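Local coordinates for protein concanavalin B (Canavalia ensiformis, PDB 6CAF) that may act as a carbohydrate-binding protein of jack bean seeds, built like a family 18 chitinase, at residues Y53-I58 / Y208-F213; Q255-G260 / L289-A294. All coordinates share one frame; numbering follows the deposited sequence. Where two conformers were deposited one is given.

Contact 1: Y53-I58 / Y208-F213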
# COMPACT_ATOMS: atom_id res chain seq x y z
N TYR A 53 -4.24 9.19 8.99
CA TYR A 53 -3.59 8.59 7.84
C TYR A 53 -3.10 9.64 6.85
O TYR A 53 -3.81 10.59 6.50
CB TYR A 53 -4.57 7.68 7.13
CG TYR A 53 -5.31 6.72 8.03
CD1 TYR A 53 -4.64 5.71 8.72
CD2 TYR A 53 -6.67 6.84 8.24
CE1 TYR A 53 -5.31 4.82 9.54
CE2 TYR A 53 -7.35 5.95 9.04
CZ TYR A 53 -6.67 4.94 9.68
OH TYR A 53 -7.36 4.02 10.43
N LYS A 54 -1.88 9.45 6.39
CA LYS A 54 -1.36 10.20 5.27
C LYS A 54 -1.65 9.60 3.91
O LYS A 54 -1.66 10.32 2.92
CB LYS A 54 0.15 10.40 5.42
CG LYS A 54 0.80 11.35 4.44
CD LYS A 54 1.24 12.67 5.02
CE LYS A 54 1.96 13.48 3.94
NZ LYS A 54 2.73 12.59 3.02
N ILE A 55 -1.86 8.29 3.88
CA ILE A 55 -2.08 7.53 2.66
C ILE A 55 -3.22 6.55 2.92
O ILE A 55 -3.21 5.85 3.93
CB ILE A 55 -0.80 6.76 2.26
CG1 ILE A 55 0.34 7.72 1.92
CG2 ILE A 55 -1.11 5.78 1.15
CD1 ILE A 55 1.68 7.04 1.81
N VAL A 56 -4.14 6.48 1.96
CA VAL A 56 -5.16 5.44 1.95
C VAL A 56 -5.03 4.68 0.64
O VAL A 56 -5.04 5.28 -0.45
CB VAL A 56 -6.58 6.03 2.10
CG1 VAL A 56 -7.63 4.95 2.01
CG2 VAL A 56 -6.69 6.77 3.41
N PHE A 57 -4.92 3.37 0.75
CA PHE A 57 -4.90 2.48 -0.41
C PHE A 57 -6.32 1.96 -0.66
O PHE A 57 -6.86 1.21 0.16
CB PHE A 57 -4.04 1.24 -0.16
CG PHE A 57 -2.61 1.50 0.22
CD1 PHE A 57 -1.75 2.17 -0.63
CD2 PHE A 57 -2.12 1.02 1.41
CE1 PHE A 57 -0.43 2.33 -0.28
CE2 PHE A 57 -0.80 1.16 1.74
CZ PHE A 57 0.06 1.84 0.91
N ILE A 58 -6.94 2.35 -1.78
CA ILE A 58 -8.22 1.78 -2.19
C ILE A 58 -7.93 0.39 -2.75
O ILE A 58 -7.18 0.25 -3.74
CB ILE A 58 -8.94 2.65 -3.22
CG1 ILE A 58 -9.30 4.01 -2.59
CG2 ILE A 58 -10.16 1.94 -3.73
CD1 ILE A 58 -9.95 4.98 -3.52
N TYR A 208 7.96 4.30 -2.78
CA TYR A 208 7.79 3.78 -1.44
C TYR A 208 7.72 2.27 -1.48
O TYR A 208 7.08 1.70 -2.39
CB TYR A 208 6.49 4.26 -0.82
CG TYR A 208 6.29 5.72 -0.67
CD1 TYR A 208 7.28 6.55 -0.23
CD2 TYR A 208 5.01 6.26 -0.86
CE1 TYR A 208 7.05 7.92 -0.04
CE2 TYR A 208 4.74 7.59 -0.62
CZ TYR A 208 5.78 8.44 -0.25
OH TYR A 208 5.46 9.77 -0.03
N ILE A 209 8.30 1.64 -0.46
CA ILE A 209 8.21 0.20 -0.29
C ILE A 209 7.62 -0.07 1.09
O ILE A 209 8.17 0.38 2.10
CB ILE A 209 9.60 -0.47 -0.39
CG1 ILE A 209 10.30 -0.11 -1.70
CG2 ILE A 209 9.49 -1.96 -0.18
CD1 ILE A 209 9.66 -0.68 -2.92
N PHE A 210 6.50 -0.77 1.10
CA PHE A 210 5.78 -1.14 2.31
C PHE A 210 6.01 -2.63 2.56
O PHE A 210 5.36 -3.48 1.96
CB PHE A 210 4.28 -0.86 2.10
CG PHE A 210 3.94 0.59 1.95
CD1 PHE A 210 4.00 1.22 0.72
CD2 PHE A 210 3.59 1.35 3.05
CE1 PHE A 210 3.68 2.55 0.59
CE2 PHE A 210 3.28 2.69 2.92
CZ PHE A 210 3.36 3.31 1.69
N VAL A 211 6.98 -2.94 3.41
CA VAL A 211 7.38 -4.32 3.58
C VAL A 211 6.41 -5.01 4.54
O VAL A 211 6.19 -4.53 5.66
CB VAL A 211 8.80 -4.39 4.13
CG1 VAL A 211 9.22 -5.84 4.33
CG2 VAL A 211 9.78 -3.70 3.19
N ARG A 212 5.86 -6.14 4.12
CA ARG A 212 4.86 -6.84 4.91
C ARG A 212 5.50 -7.75 5.94
O ARG A 212 5.85 -8.90 5.65
CB ARG A 212 3.91 -7.61 3.99
CG ARG A 212 3.10 -6.72 3.10
CD ARG A 212 2.08 -7.46 2.26
NE ARG A 212 2.68 -8.01 1.08
CZ ARG A 212 2.96 -9.28 0.86
NH1 ARG A 212 2.70 -10.20 1.76
NH2 ARG A 212 3.52 -9.62 -0.27
N PHE A 213 5.67 -7.20 7.13
CA PHE A 213 6.33 -7.91 8.22
C PHE A 213 5.31 -8.74 9.01
O PHE A 213 5.12 -8.56 10.21
CB PHE A 213 7.05 -6.93 9.17
CG PHE A 213 8.27 -6.26 8.55
CD1 PHE A 213 9.46 -6.94 8.41
CD2 PHE A 213 8.22 -4.96 8.15
CE1 PHE A 213 10.58 -6.33 7.90
CE2 PHE A 213 9.33 -4.35 7.63
CZ PHE A 213 10.50 -5.04 7.47

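Contact 2: Q255-G260 / L289-A294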
# COMPACT_ATOMS: atom_id res chain seq x y z
N GLN A 255 -4.49 -8.70 16.15
CA GLN A 255 -4.07 -10.09 16.10
C GLN A 255 -4.86 -10.92 15.07
O GLN A 255 -4.30 -11.80 14.43
CB GLN A 255 -4.16 -10.74 17.48
CG GLN A 255 -3.07 -10.28 18.41
CD GLN A 255 -3.42 -10.50 19.88
OE1 GLN A 255 -2.88 -9.82 20.76
NE2 GLN A 255 -4.32 -11.43 20.14
N ALA A 256 -6.15 -10.61 14.89
CA ALA A 256 -6.99 -11.39 13.96
C ALA A 256 -6.63 -11.24 12.48
O ALA A 256 -6.95 -12.11 11.67
CB ALA A 256 -8.46 -11.07 14.18
N THR A 257 -5.97 -10.16 12.10
CA THR A 257 -5.56 -9.92 10.70
C THR A 257 -4.15 -10.41 10.47
O THR A 257 -3.52 -10.09 9.44
CB THR A 257 -5.62 -8.43 10.22
OG1 THR A 257 -5.08 -7.53 11.20
CG2 THR A 257 -7.04 -8.04 9.88
N ALA A 258 -3.63 -11.15 11.43
CA ALA A 258 -2.31 -11.75 11.34
C ALA A 258 -2.34 -13.19 11.81
O ALA A 258 -1.70 -13.54 12.77
CB ALA A 258 -1.35 -10.96 12.19
N PRO A 259 -3.08 -14.04 11.10
CA PRO A 259 -3.18 -15.42 11.54
C PRO A 259 -1.88 -16.21 11.56
O PRO A 259 -1.74 -17.15 12.32
CB PRO A 259 -4.18 -16.04 10.56
CG PRO A 259 -4.24 -15.09 9.40
CD PRO A 259 -3.91 -13.74 9.93
N GLY A 260 -0.94 -15.81 10.72
CA GLY A 260 0.39 -16.39 10.71
C GLY A 260 1.40 -15.65 11.57
O GLY A 260 2.60 -15.94 11.52
N LEU A 289 -1.01 -0.04 7.77
CA LEU A 289 -1.85 -0.95 8.54
C LEU A 289 -2.84 -1.71 7.65
O LEU A 289 -3.66 -1.11 6.93
CB LEU A 289 -2.59 -0.20 9.63
CG LEU A 289 -1.68 0.43 10.68
CD1 LEU A 289 -2.45 1.34 11.62
CD2 LEU A 289 -0.93 -0.62 11.45
N TRP A 290 -2.73 -3.04 7.75
CA TRP A 290 -3.70 -3.95 7.19
C TRP A 290 -4.66 -4.29 8.34
O TRP A 290 -4.23 -4.98 9.28
CB TRP A 290 -3.03 -5.24 6.67
CG TRP A 290 -4.03 -6.22 6.20
CD1 TRP A 290 -4.40 -7.35 6.85
CD2 TRP A 290 -4.90 -6.09 5.08
NE1 TRP A 290 -5.47 -7.95 6.17
CE2 TRP A 290 -5.76 -7.21 5.06
CE3 TRP A 290 -4.96 -5.19 4.01
CZ2 TRP A 290 -6.73 -7.40 4.06
CZ3 TRP A 290 -5.93 -5.38 3.01
CH2 TRP A 290 -6.79 -6.47 3.03
N ASN A 291 -5.91 -3.82 8.36
CA ASN A 291 -6.57 -2.91 7.43
C ASN A 291 -7.42 -1.93 8.26
O ASN A 291 -7.35 -1.89 9.50
CB ASN A 291 -7.41 -3.68 6.43
CG ASN A 291 -8.51 -4.49 7.09
OD1 ASN A 291 -8.64 -4.54 8.31
ND2 ASN A 291 -9.35 -5.09 6.27
N ARG A 292 -8.22 -1.11 7.58
CA ARG A 292 -8.98 -0.09 8.26
C ARG A 292 -9.93 -0.72 9.30
O ARG A 292 -10.03 -0.21 10.42
CB ARG A 292 -9.73 0.76 7.27
CG ARG A 292 -10.67 1.77 7.89
CD ARG A 292 -10.01 2.80 8.78
NE ARG A 292 -11.01 3.76 9.18
CZ ARG A 292 -11.12 4.36 10.36
NH1 ARG A 292 -10.13 4.31 11.21
NH2 ARG A 292 -12.21 5.07 10.64
N GLN A 293 -10.61 -1.80 8.94
CA GLN A 293 -11.51 -2.47 9.87
C GLN A 293 -10.78 -2.83 11.16
O GLN A 293 -11.27 -2.58 12.27
CB GLN A 293 -12.08 -3.76 9.24
CG GLN A 293 -12.91 -4.61 10.17
CD GLN A 293 -13.36 -5.94 9.61
OE1 GLN A 293 -13.09 -6.30 8.47
NE2 GLN A 293 -14.07 -6.69 10.44
N ALA A 294 -9.62 -3.46 11.02
CA ALA A 294 -8.89 -3.89 12.19
C ALA A 294 -8.40 -2.71 13.03
O ALA A 294 -8.40 -2.76 14.26
CB ALA A 294 -7.75 -4.80 11.79

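Contact 1: Y53-I58 / Y208-F213
Phe57 and Phe210 turn CG the same way, anti to their own carbonyl carbons (chi1 -57° and -66°), and since the two strands stand apart across the inside of a TIM barrel, the rings approach from opposite directions. The evidence for the barrel is the closed run of parallel strand pairs, in which strand 31-36 pairs with both 55-64 and 284-290. The axes of strands 55-58 and 208-212 come no closer than 12.7 Å, a gap that side chains rather than backbone bonds must span. The rings form a T-shaped pair, with centroids of Phe57 and Phe210 5.1 Å apart and planes at 87°. The edge belongs to Phe57 and the face to Phe210. Ile55 adds a second apolar bridge with the tip of its longer branch. Ile55 CD1 lies 3.9 Å from Tyr208 CE2, coming in neither squarely over the face nor at the edge. The same methyl touches the rim of Phe210 near that ring's plane (Ile55 CD1 to Phe210 CZ, 4.1 Å), while the other branch, Ile55 CG2, lies over one face of Phe57, toward its rim. Around this pair the aromatic packing continues: His152 stacks on Phe57, and Phe248 stacks on Phe210 and meets Tyr208 edge-to-face. Phe57 CZ sits over the centre of the Phe210 ring, 3.6 Å above its plane.

Contact 2: Q255-G260 / L289-A294
Segment 255-260, a loop after strand 247-252, passes beside the turn from strand 284-290 into helix 292-298, with the CA atoms of Thr257 and Ala294 7.0 Å apart and the peptide bond between Trp290 and Asn291 cis. Thr257 carries the loop's side of the contact and its CB points at that turn. It crosses the Trp290 side chain at a slant, Thr257 CB lying 3.7 Å from Trp290 CD1, an approach that is neither face nor edge. The backbone of Thr257 does meet the indole edge: Thr257 O lies in the ring plane, 3.9 Å from Trp290 CD1. In the conformer described, one of two modelled for Thr257, Thr257 CG2 packs on Ala294 CB at 3.8 Å. Thr257 OG1 lies 3.3 Å from Trp290 O but is hydrogen-bonded instead to Ser254 O within its own loop. This is the C-terminal end of the last strand of the TIM barrel, and in family 18 relatives such as hevamine a tryptophan followed by a cis peptide here floors the substrate cleft, a place Trp290 probably shares. With CG anti to the backbone N (chi1 175°), the pyrrole part of the indole, CD1 and NE1, is carried alongside Thr257 CB and CG2; the indole also meets Tyr35 edge-to-face. A serine in place of Trp290 would probably leave Thr257 CB and the Tyr35 ring without their aromatic partner and open a gap between loop and strand end. Asn291 CB lies over one face of the indole, toward its rim, and Asn291 is the N-cap of helix 292-298. Asn291 OD1 accepts from Ala294 N at 3.1 Å in a nearly straight bond (165° at the hydrogen), the donor tilted 26° from the carbonyl plane.

Overall arrangement
Contact 1 lies at the middle of the barrel, its centre about 3 Å from that of the chain, whereas contact 2 sits at the strand ends, about 14 Å from the chain centre; the two contact centres are also about 14 Å apart. A direct link joins them: Tyr53 OH and Arg292 NH1 are 2.9 Å apart, a probable hydrogen bond, and Tyr53 OH also bonds Asp295. Tyr35 on strand 31-36 connects them through rings, meeting both Phe57 and Trp290. Arg212, in segment 208-213, touches Gln156, which probably occupies the position of the catalytic glutamate of active family 18 chitinases, consistent with a carbohydrate-binding role.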